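Local atomic coordinates of CEL44C (Paenibacillus polymyxa, PDB entry 2YIH), a protein that cleaves the beta-1,4-glucan backbone of xyloglucan and probably of cellulose, here as its family 44 glycoside hydrolase portion cut from a longer multidomain protein. Residues Leu184-Ala189 / Asp282-Pro287; Glu227-Val232 / Val385-Tyr390; Ala238-Gln243 / Ser332-Ile337. The protein carries 8 engineered substitutions. One frame throughout, in Å; residues are numbered along the deposited sequence.

Contact 1 (Leu184-Ala189 / Asp282-Pro287). With BGC (beta-D-glucopyranose), chain B.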
loop_
_atom_site.group_PDB
_atom_site.type_symbol
_atom_site.label_atom_id
_atom_site.label_comp_id
_atom_site.label_asym_id
_atom_site.label_seq_id
_atom_site.Cartn_x
_atom_site.Cartn_y
_atom_site.Cartn_z
ATOM N N LEU A 184 -3.584 11.833 5.666
ATOM C CA LEU A 184 -3.251 12.712 6.776
ATOM C C LEU A 184 -1.758 12.529 7.121
ATOM O O LEU A 184 -1.402 11.868 8.082
ATOM C CB LEU A 184 -4.167 12.424 7.990
ATOM C CG LEU A 184 -5.674 12.530 7.678
ATOM C CD1 LEU A 184 -6.452 12.057 8.941
ATOM C CD2 LEU A 184 -6.085 13.964 7.315
ATOM N N ASP A 185 -0.922 13.211 6.336
ATOM C CA ASP A 185 0.541 13.189 6.503
ATOM C C ASP A 185 1.043 11.725 6.379
ATOM O O ASP A 185 0.440 10.912 5.653
ATOM C CB ASP A 185 0.916 13.853 7.832
ATOM C CG ASP A 185 2.345 14.417 7.830
ATOM O OD1 ASP A 185 3.302 13.619 7.905
ATOM O OD2 ASP A 185 2.471 15.633 7.707
ATOM N N ASN A 186 2.115 11.386 7.105
ATOM C CA ASN A 186 2.859 10.159 6.891
ATOM C C ASN A 186 3.589 9.828 8.184
ATOM O O ASN A 186 4.390 10.650 8.662
ATOM C CB ASN A 186 3.896 10.362 5.756
ATOM C CG ASN A 186 4.726 9.112 5.494
ATOM O OD1 ASN A 186 5.891 9.022 5.939
ATOM N ND2 ASN A 186 4.135 8.141 4.841
ATOM N N GLU A 187 3.301 8.655 8.741
ATOM C CA GLU A 187 4.066 8.094 9.872
ATOM C C GLU A 187 4.262 9.092 11.033
ATOM O O GLU A 187 5.428 9.391 11.423
ATOM C CB GLU A 187 5.439 7.541 9.396
ATOM C CG GLU A 187 5.234 6.424 8.346
ATOM C CD GLU A 187 6.505 5.717 7.885
ATOM O OE1 GLU A 187 7.657 6.149 8.240
ATOM O OE2 GLU A 187 6.326 4.673 7.163
ATOM N N PRO A 188 3.148 9.561 11.612
ATOM C CA PRO A 188 3.230 10.583 12.674
ATOM C C PRO A 188 4.038 10.165 13.919
ATOM O O PRO A 188 4.731 11.014 14.515
ATOM C CB PRO A 188 1.756 10.847 13.012
ATOM C CG PRO A 188 1.046 9.539 12.601
ATOM C CD PRO A 188 1.736 9.203 11.305
ATOM N N ALA A 189 4.033 8.878 14.274
ATOM C CA ALA A 189 4.812 8.404 15.436
ATOM C C ALA A 189 6.300 8.434 15.170
ATOM O O ALA A 189 7.078 8.371 16.119
ATOM C CB ALA A 189 4.375 7.004 15.876
ATOM N N ASP A 282 -5.233 3.384 7.594
ATOM C CA ASP A 282 -4.074 3.379 6.688
ATOM C C ASP A 282 -2.843 2.986 7.526
ATOM O O ASP A 282 -2.520 3.669 8.501
ATOM C CB ASP A 282 -3.937 4.812 6.156
ATOM C CG ASP A 282 -2.769 5.005 5.183
ATOM O OD1 ASP A 282 -1.760 4.284 5.298
ATOM O OD2 ASP A 282 -2.852 5.906 4.327
ATOM N N VAL A 283 -2.251 1.832 7.218
ATOM C CA VAL A 283 -0.990 1.396 7.853
ATOM C C VAL A 283 0.127 1.117 6.833
ATOM O O VAL A 283 -0.123 0.862 5.648
ATOM C CB VAL A 283 -1.203 0.123 8.705
ATOM C CG1 VAL A 283 -2.211 0.387 9.817
ATOM C CG2 VAL A 283 -1.642 -1.057 7.842
ATOM N N HIS A 284 1.370 1.200 7.314
ATOM C CA HIS A 284 2.526 0.641 6.604
ATOM C C HIS A 284 2.967 -0.671 7.267
ATOM O O HIS A 284 2.818 -0.844 8.475
ATOM C CB HIS A 284 3.661 1.670 6.628
ATOM C CG HIS A 284 3.296 2.941 5.921
ATOM N ND1 HIS A 284 4.105 4.060 5.905
ATOM C CD2 HIS A 284 2.222 3.237 5.145
ATOM C CE1 HIS A 284 3.533 5.001 5.167
ATOM N NE2 HIS A 284 2.390 4.522 4.690
ATOM N N TRP A 285 3.538 -1.559 6.471
ATOM C CA TRP A 285 3.927 -2.880 6.974
ATOM C C TRP A 285 5.214 -3.353 6.303
ATOM O O TRP A 285 5.205 -3.799 5.144
ATOM C CB TRP A 285 2.787 -3.864 6.716
ATOM C CG TRP A 285 3.074 -5.272 7.181
ATOM C CD1 TRP A 285 3.330 -6.349 6.394
ATOM C CD2 TRP A 285 3.009 -5.764 8.530
ATOM N NE1 TRP A 285 3.483 -7.487 7.176
ATOM C CE2 TRP A 285 3.290 -7.153 8.487
ATOM C CE3 TRP A 285 2.762 -5.162 9.776
ATOM C CZ2 TRP A 285 3.271 -7.966 9.646
ATOM C CZ3 TRP A 285 2.761 -5.985 10.942
ATOM C CH2 TRP A 285 3.046 -7.347 10.861
ATOM N N TYR A 286 6.333 -3.213 7.019
ATOM C CA TYR A 286 7.585 -3.780 6.565
ATOM C C TYR A 286 7.866 -4.966 7.471
ATOM O O TYR A 286 8.088 -4.792 8.685
ATOM C CB TYR A 286 8.695 -2.734 6.662
ATOM C CG TYR A 286 8.416 -1.528 5.807
ATOM C CD1 TYR A 286 8.508 -1.605 4.418
ATOM C CD2 TYR A 286 7.973 -0.333 6.379
ATOM C CE1 TYR A 286 8.272 -0.494 3.633
ATOM C CE2 TYR A 286 7.726 0.785 5.583
ATOM C CZ TYR A 286 7.878 0.665 4.207
ATOM O OH TYR A 286 7.659 1.741 3.403
ATOM N N PRO A 287 7.796 -6.182 6.916
ATOM C CA PRO A 287 7.974 -7.383 7.749
ATOM C C PRO A 287 9.229 -7.296 8.617
ATOM O O PRO A 287 10.291 -6.841 8.139
ATOM C CB PRO A 287 8.083 -8.518 6.709
ATOM C CG PRO A 287 7.190 -8.041 5.560
ATOM C CD PRO A 287 7.382 -6.501 5.530
HETATM C C2 BGC B . 12.496 4.751 9.704
HETATM C C3 BGC B . 11.509 5.650 8.956
HETATM C C4 BGC B . 10.930 4.890 7.763
HETATM C C5 BGC B . 10.449 3.490 8.141
HETATM C C6 BGC B . 10.134 2.735 6.851
HETATM C C1 BGC B . 11.793 3.452 10.097
HETATM O O2 BGC B . 12.996 5.396 10.884
HETATM O O3 BGC B . 12.162 6.836 8.477
HETATM O O4 BGC B . 9.875 5.595 7.089
HETATM O O5 BGC B . 11.462 2.796 8.878
HETATM O O6 BGC B . 11.179 2.917 5.885
#

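Contact 2 (Glu227-Val232 / Val385-Tyr390). Unlike the reference sequence in segment 227-232: Val228 (reference Ile).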
loop_
_atom_site.group_PDB
_atom_site.type_symbol
_atom_site.label_atom_id
_atom_site.label_comp_id
_atom_site.label_asym_id
_atom_site.label_seq_id
_atom_site.Cartn_x
_atom_site.Cartn_y
_atom_site.Cartn_z
ATOM N N GLU A 227 -11.854 10.596 -0.140
ATOM C CA GLU A 227 -11.607 9.631 0.929
ATOM C C GLU A 227 -10.395 10.057 1.725
ATOM O O GLU A 227 -9.334 10.288 1.156
ATOM C CB GLU A 227 -11.361 8.259 0.327
ATOM C CG GLU A 227 -12.625 7.732 -0.390
ATOM C CD GLU A 227 -12.432 6.335 -0.941
ATOM O OE1 GLU A 227 -11.454 6.113 -1.655
ATOM O OE2 GLU A 227 -13.182 5.416 -0.513
ATOM N N VAL A 228 -10.562 10.161 3.038
ATOM C CA VAL A 228 -9.453 10.564 3.935
ATOM C C VAL A 228 -8.841 9.324 4.570
ATOM O O VAL A 228 -9.557 8.500 5.190
ATOM C CB VAL A 228 -9.957 11.581 5.006
ATOM C CG1 VAL A 228 -8.957 11.718 6.197
ATOM C CG2 VAL A 228 -10.267 12.941 4.315
ATOM N N PHE A 229 -7.517 9.210 4.448
ATOM C CA PHE A 229 -6.767 8.025 4.907
ATOM C C PHE A 229 -5.945 8.439 6.128
ATOM O O PHE A 229 -5.238 9.483 6.083
ATOM C CB PHE A 229 -5.731 7.619 3.858
ATOM C CG PHE A 229 -6.293 6.928 2.647
ATOM C CD1 PHE A 229 -7.266 7.558 1.844
ATOM C CD2 PHE A 229 -5.813 5.687 2.281
ATOM C CE1 PHE A 229 -7.761 6.924 0.690
ATOM C CE2 PHE A 229 -6.263 5.049 1.121
ATOM C CZ PHE A 229 -7.233 5.678 0.332
ATOM N N GLY A 230 -6.033 7.654 7.195
ATOM C CA GLY A 230 -5.183 7.892 8.378
ATOM C C GLY A 230 -5.100 6.636 9.211
ATOM O O GLY A 230 -5.941 5.763 9.066
ATOM N N PRO A 231 -4.173 6.582 10.195
ATOM C CA PRO A 231 -3.173 7.575 10.525
ATOM C C PRO A 231 -1.835 7.350 9.831
ATOM O O PRO A 231 -0.877 8.076 10.138
ATOM C CB PRO A 231 -3.004 7.429 12.070
ATOM C CG PRO A 231 -3.770 6.089 12.467
ATOM C CD PRO A 231 -4.122 5.437 11.108
ATOM N N VAL A 232 -1.783 6.432 8.850
ATOM C CA VAL A 232 -0.557 6.205 8.043
ATOM C C VAL A 232 0.593 5.704 8.958
ATOM O O VAL A 232 1.725 6.242 8.958
ATOM C CB VAL A 232 -0.138 7.492 7.223
ATOM C CG1 VAL A 232 0.727 7.100 6.032
ATOM C CG2 VAL A 232 -1.405 8.251 6.696
ATOM N N VAL A 385 -8.840 -6.129 1.865
ATOM C CA VAL A 385 -7.999 -4.932 1.826
ATOM C C VAL A 385 -8.401 -4.057 0.653
ATOM O O VAL A 385 -8.523 -4.532 -0.474
ATOM C CB VAL A 385 -6.505 -5.322 1.750
ATOM C CG1 VAL A 385 -5.614 -4.067 1.603
ATOM C CG2 VAL A 385 -6.133 -6.139 3.010
ATOM N N TYR A 386 -8.682 -2.785 0.929
ATOM C CA TYR A 386 -9.156 -1.876 -0.098
ATOM C C TYR A 386 -8.050 -1.403 -1.050
ATOM O O TYR A 386 -8.273 -1.252 -2.250
ATOM C CB TYR A 386 -9.774 -0.656 0.605
ATOM C CG TYR A 386 -10.234 0.468 -0.297
ATOM C CD1 TYR A 386 -11.205 0.252 -1.273
ATOM C CD2 TYR A 386 -9.807 1.776 -0.077
ATOM C CE1 TYR A 386 -11.668 1.293 -2.090
ATOM C CE2 TYR A 386 -10.269 2.837 -0.862
ATOM C CZ TYR A 386 -11.225 2.601 -1.845
ATOM O OH TYR A 386 -11.692 3.660 -2.606
ATOM N N MET A 387 -6.868 -1.141 -0.515
ATOM C CA MET A 387 -5.822 -0.506 -1.312
ATOM C C MET A 387 -4.480 -0.915 -0.722
ATOM O O MET A 387 -4.345 -1.074 0.520
ATOM C CB MET A 387 -5.982 1.025 -1.325
ATOM C CG MET A 387 -4.920 1.771 -2.159
ATOM S SD MET A 387 -5.378 3.528 -2.208
ATOM C CE MET A 387 -6.880 3.519 -3.181
ATOM N N ALA A 388 -3.487 -1.124 -1.594
ATOM C CA ALA A 388 -2.152 -1.489 -1.101
ATOM C C ALA A 388 -1.143 -0.951 -2.080
ATOM O O ALA A 388 -1.341 -1.077 -3.280
ATOM C CB ALA A 388 -1.979 -3.037 -0.981
ATOM N N ASN A 389 -0.046 -0.396 -1.562
ATOM C CA ASN A 389 0.941 0.323 -2.397
ATOM C C ASN A 389 2.367 -0.130 -2.019
ATOM O O ASN A 389 2.847 0.112 -0.909
ATOM C CB ASN A 389 0.793 1.864 -2.226
ATOM C CG ASN A 389 -0.595 2.351 -2.547
ATOM O OD1 ASN A 389 -0.888 2.826 -3.690
ATOM N ND2 ASN A 389 -1.475 2.239 -1.583
ATOM N N TYR A 390 2.983 -0.887 -2.915
ATOM C CA TYR A 390 4.385 -1.294 -2.749
ATOM C C TYR A 390 5.297 -0.058 -2.583
ATOM O O TYR A 390 5.019 1.022 -3.140
ATOM C CB TYR A 390 4.787 -2.060 -4.006
ATOM C CG TYR A 390 6.228 -2.413 -4.074
ATOM C CD1 TYR A 390 6.756 -3.375 -3.228
ATOM C CD2 TYR A 390 7.083 -1.739 -4.959
ATOM C CE1 TYR A 390 8.107 -3.706 -3.276
ATOM C CE2 TYR A 390 8.441 -2.097 -5.062
ATOM C CZ TYR A 390 8.937 -3.054 -4.171
ATOM O OH TYR A 390 10.260 -3.411 -4.217
#

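Contact 3 (Ala238-Gln243 / Ser332-Ile337). With XYS (alpha-D-xylopyranose), chain C; BGC (beta-D-glucopyranose), chain D.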
loop_
_atom_site.group_PDB
_atom_site.type_symbol
_atom_site.label_atom_id
_atom_site.label_comp_id
_atom_site.label_asym_id
_atom_site.label_seq_id
_atom_site.Cartn_x
_atom_site.Cartn_y
_atom_site.Cartn_z
ATOM N N ALA A 238 3.892 1.628 16.382
ATOM C CA ALA A 238 2.914 2.691 16.307
ATOM C C ALA A 238 1.486 2.132 16.434
ATOM O O ALA A 238 0.632 2.761 17.065
ATOM C CB ALA A 238 3.062 3.462 14.972
ATOM N N TYR A 239 1.207 0.984 15.808
ATOM C CA TYR A 239 -0.115 0.339 16.001
ATOM C C TYR A 239 -0.380 0.120 17.507
ATOM O O TYR A 239 -1.491 0.340 17.986
ATOM C CB TYR A 239 -0.181 -1.054 15.367
ATOM C CG TYR A 239 0.087 -1.256 13.878
ATOM C CD1 TYR A 239 0.608 -0.248 13.043
ATOM C CD2 TYR A 239 -0.097 -2.533 13.339
ATOM C CE1 TYR A 239 0.925 -0.531 11.693
ATOM C CE2 TYR A 239 0.187 -2.817 12.027
ATOM C CZ TYR A 239 0.772 -1.845 11.223
ATOM O OH TYR A 239 1.029 -2.202 9.913
ATOM N N LYS A 240 0.663 -0.274 18.238
ATOM C CA LYS A 240 0.514 -0.705 19.641
ATOM C C LYS A 240 0.197 0.480 20.579
ATOM O O LYS A 240 -0.798 0.458 21.285
ATOM C CB LYS A 240 1.786 -1.414 20.107
ATOM C CG LYS A 240 1.639 -2.071 21.509
ATOM C CD LYS A 240 0.388 -2.916 21.588
ATOM C CE LYS A 240 0.447 -3.871 22.770
ATOM N NZ LYS A 240 0.119 -3.159 24.026
ATOM N N ASP A 241 1.029 1.519 20.561
ATOM C CA ASP A 241 0.860 2.628 21.512
ATOM C C ASP A 241 1.440 3.921 20.954
ATOM O O ASP A 241 1.906 4.823 21.697
ATOM C CB ASP A 241 1.476 2.259 22.891
ATOM C CG ASP A 241 2.994 2.044 22.841
ATOM O OD1 ASP A 241 3.637 2.142 21.765
ATOM O OD2 ASP A 241 3.564 1.740 23.914
ATOM N N LEU A 242 1.352 4.044 19.630
ATOM C CA LEU A 242 1.857 5.223 18.969
ATOM C C LEU A 242 3.326 5.522 19.365
ATOM O O LEU A 242 3.700 6.651 19.633
ATOM C CB LEU A 242 0.911 6.434 19.182
ATOM C CG LEU A 242 1.120 7.593 18.189
ATOM C CD1 LEU A 242 0.777 7.168 16.739
ATOM C CD2 LEU A 242 0.241 8.785 18.595
ATOM N N GLN A 243 4.139 4.477 19.339
ATOM C CA GLN A 243 5.564 4.536 19.686
ATOM C C GLN A 243 5.751 5.134 21.081
ATOM O O GLN A 243 6.512 6.067 21.271
ATOM C CB GLN A 243 6.379 5.297 18.610
ATOM C CG GLN A 243 7.878 5.023 18.688
ATOM C CD GLN A 243 8.263 3.651 18.173
ATOM O OE1 GLN A 243 7.437 2.894 17.601
ATOM N NE2 GLN A 243 9.534 3.290 18.397
ATOM N N SER A 332 2.205 -11.854 19.710
ATOM C CA SER A 332 1.568 -12.785 18.779
ATOM C C SER A 332 0.046 -12.740 18.795
ATOM O O SER A 332 -0.581 -13.207 17.855
ATOM C CB SER A 332 2.040 -14.232 18.980
ATOM O OG SER A 332 1.655 -14.695 20.262
ATOM N N GLU A 333 -0.550 -12.178 19.841
ATOM C CA GLU A 333 -2.016 -12.103 19.910
ATOM C C GLU A 333 -2.559 -11.064 18.931
ATOM O O GLU A 333 -3.762 -11.020 18.677
ATOM C CB GLU A 333 -2.516 -11.805 21.346
ATOM C CG GLU A 333 -2.288 -10.385 21.809
ATOM C CD GLU A 333 -0.957 -10.188 22.564
ATOM O OE1 GLU A 333 0.077 -10.807 22.217
ATOM O OE2 GLU A 333 -0.970 -9.402 23.532
ATOM N N PHE A 334 -1.662 -10.260 18.362
ATOM C CA PHE A 334 -2.049 -9.332 17.297
ATOM C C PHE A 334 -1.801 -9.892 15.904
ATOM O O PHE A 334 -2.027 -9.193 14.901
ATOM C CB PHE A 334 -1.330 -8.002 17.481
ATOM C CG PHE A 334 -1.734 -7.270 18.742
ATOM C CD1 PHE A 334 -2.871 -6.466 18.760
ATOM C CD2 PHE A 334 -1.003 -7.432 19.915
ATOM C CE1 PHE A 334 -3.236 -5.774 19.899
ATOM C CE2 PHE A 334 -1.385 -6.791 21.072
ATOM C CZ PHE A 334 -2.488 -5.937 21.065
ATOM N N LEU A 335 -1.386 -11.166 15.827
ATOM C CA LEU A 335 -1.168 -11.836 14.547
ATOM C C LEU A 335 -2.142 -13.001 14.385
ATOM O O LEU A 335 -2.528 -13.637 15.369
ATOM C CB LEU A 335 0.286 -12.354 14.456
ATOM C CG LEU A 335 1.364 -11.286 14.703
ATOM C CD1 LEU A 335 2.783 -11.929 14.629
ATOM C CD2 LEU A 335 1.236 -10.106 13.704
ATOM N N PRO A 336 -2.535 -13.307 13.144
ATOM C CA PRO A 336 -2.154 -12.639 11.899
ATOM C C PRO A 336 -2.715 -11.247 11.781
ATOM O O PRO A 336 -3.778 -10.942 12.325
ATOM C CB PRO A 336 -2.748 -13.535 10.808
ATOM C CG PRO A 336 -3.887 -14.295 11.513
ATOM C CD PRO A 336 -3.433 -14.455 12.933
ATOM N N ILE A 337 -2.009 -10.395 11.046
ATOM C CA ILE A 337 -2.275 -8.981 11.157
ATOM C C ILE A 337 -3.519 -8.496 10.436
ATOM O O ILE A 337 -4.205 -7.594 10.930
ATOM C CB ILE A 337 -1.021 -8.110 10.859
ATOM C CG1 ILE A 337 -1.271 -6.658 11.290
ATOM C CG2 ILE A 337 -0.606 -8.211 9.385
ATOM C CD1 ILE A 337 -1.254 -6.460 12.831
HETATM C C1 XYS C . 13.184 5.015 15.150
HETATM C C2 XYS C . 14.113 5.039 16.355
HETATM C C3 XYS C . 13.276 4.783 17.597
HETATM C C4 XYS C . 12.267 5.908 17.724
HETATM C C5 XYS C . 11.435 6.071 16.449
HETATM O O2 XYS C . 15.127 4.040 16.228
HETATM O O3 XYS C . 14.108 4.830 18.756
HETATM O O4 XYS C . 11.456 5.632 18.876
HETATM O O5 XYS C . 12.259 6.102 15.259
HETATM C C2 BGC D . 11.015 -0.445 18.644
HETATM C C3 BGC D . 10.811 -0.157 17.168
HETATM C C4 BGC D . 11.792 -1.000 16.350
HETATM C C5 BGC D . 11.817 -2.458 16.782
HETATM C C6 BGC D . 12.955 -3.213 16.097
HETATM C C1 BGC D . 10.908 -1.944 18.901
HETATM O O2 BGC D . 10.053 0.288 19.385
HETATM O O3 BGC D . 11.086 1.216 16.882
HETATM O O4 BGC D . 11.373 -0.972 15.001
HETATM O O5 BGC D . 11.977 -2.558 18.191
HETATM O O6 BGC D . 14.176 -2.514 16.381
#

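Contact 1 (Leu184-Ala189 / Asp282-Pro287)
At the C-terminal rim of the parallel beta-barrel, in the glycan pocket, Glu187 from the loop after strand 181-184 meets His284 and Tyr286, from strand 280-285 and the loop that follows. The imidazole donates from ND1 to Glu187 OE2 at 2.6 Å, a nearly straight bond (N-H...O 166°). The carboxylate oxygen lies almost in the ring plane and receives the N-H on its anti lone pair, the one facing away from OE1. The two side chains cross at about a right angle, with carboxylate and imidazole planes turned 62° apart. Beyond CG the glutamate runs extended (chi2 -175°), which carries its carboxylate across to the histidine and the sugar. The second oxygen, Glu187 OE1, comes within 2.6 Å of O4 of the bound beta-D-glucopyranose. Tyr286 also borders the sugar: its CE2 lies 3.3 Å from C6, and its ring edge faces Glu187 OE2 at a looser 4.4 Å from CE2. Its hydroxyl is tied to Ser358. The other ring nitrogen, His284 NE2, makes a weak hydrogen bond to Thr357, whose hydroxyl also binds Asp282. The carboxylate thus divides its oxygens, one turned to the histidine and the other to the sugar; the straight ND1 bond helps set its rotation, and the weak bond to Thr357 may steady the imidazole from the second shell.

Contact 2 (Glu227-Val232 / Val385-Tyr390)
Tyr386, just before strand 387-390, reaches across the N-terminal end of the barrel to Glu227 and Phe229 of strand 227-233. From CB, with CG anti to the backbone N (chi1 175°), the ring extends inward; its CE2 passes Phe229 CZ at 4.3 Å, where the tyrosine offers an edge. At the tip the phenol OH donates to Glu227 OE1, 2.6 Å away, and lies 3.1 Å from Glu227 OE2. The glutamate comes from the opposite direction, its carboxylate plane nearly perpendicular to the ring (87°), and OE1 is met on its syn side, 15° out of plane. Next along the chain, Met387 crosses Phe229 at about a right angle. Its SD sits 3.8 Å from Phe229 CE2, an oblique Met-aromatic contact with the sulfur 4.8 Å from the ring centroid. Strands 280-285 and 353-359 separate the two segments in the barrel wall, so Phe229 and Met387 join its fifth and eighth strands through the interior. Outside the segments, Glu227 OE2 forms a salt bridge with Lys353, which also makes a cation-pi contact with Tyr386, while Tyr105 adds a second hydroxyl to OE1. With a lysine and two phenols gathered round it, the Glu227 carboxylate is probably stabilised as an anion.

Contact 3 (Ala238-Gln243 / Ser332-Ile337)
Lys240 lays the end of its aliphatic chain against the Phe334 ring, CE standing 3.8 Å from Phe334 CE2 and 4.0 Å from Phe334 CZ. The two side chains cross at about a right angle, and the approach to the ring is oblique. The turn at chi2 (50°) brings CE to the ring, while a further bend at chi4 only sets where NZ goes. The ammonium is 6.4 Å from the Glu333 carboxylate (Lys240 NZ to Glu333 OE2), too far for a salt bridge though the charges are opposite. One residue earlier, Tyr239 turns a ring edge to Ile337: CD1 of the isoleucine lies close to the ring plane, 4.0 Å from Tyr239 CE2. In Ile337, chi1 -167° sends CG1 toward Tyr239, and the turn at chi2 (73°) brings CD1 to the edge. Both pairs belong to the outer layer of the beta/alpha barrel. Helix 236-241 follows the fifth barrel strand, while 332-337 is a 3-10 turn and loop leading into helix 337-348, with Pro336 at the N-cap after a cis peptide bond. The phenol of Tyr239 reaches the barrel wall and hydrogen-bonds to His284 O; Trp257 meets the Phe334 ring. Past the helix end, Gln243 turns to the bound xyloglucan. Its NE2 donates mainly to O3 of one beta-D-glucopyranose at 3.0 Å and to O4 of the alpha-D-xylopyranose at 3.1 Å. A weak additional bond from NE2 reaches O2 of that glucose at 3.2 Å. Tyr234 OH hydrogen-bonds Gln243 OE1 and so probably helps keep the nitrogen turned to backbone glucose and side-branch xylose.

Overall arrangement
Going from the N terminus, the chain passes 184-189, 227-232 and 238-243 before any of the three loops closes. Contact 1 closes first, at 282-287, returning to the loop after the fourth barrel strand. Contact 3 follows at 332-337 and contact 2 last, at 385-390, so contact 3 lies wholly within the span of contact 2, and contact 1 crosses both. Contacts 1 and 2, centres about 9 Å apart, lie on the neighbouring strands 280-285 and 227-233 respectively, joined by a probable Asp282 N to Gly230 O hydrogen bond. Contact 2 crosses the barrel at its N-terminal end, contact 1 the substrate-facing rim; contact 3, in the helical layer, touches the loop of contact 1 through Leu242 on Ala189.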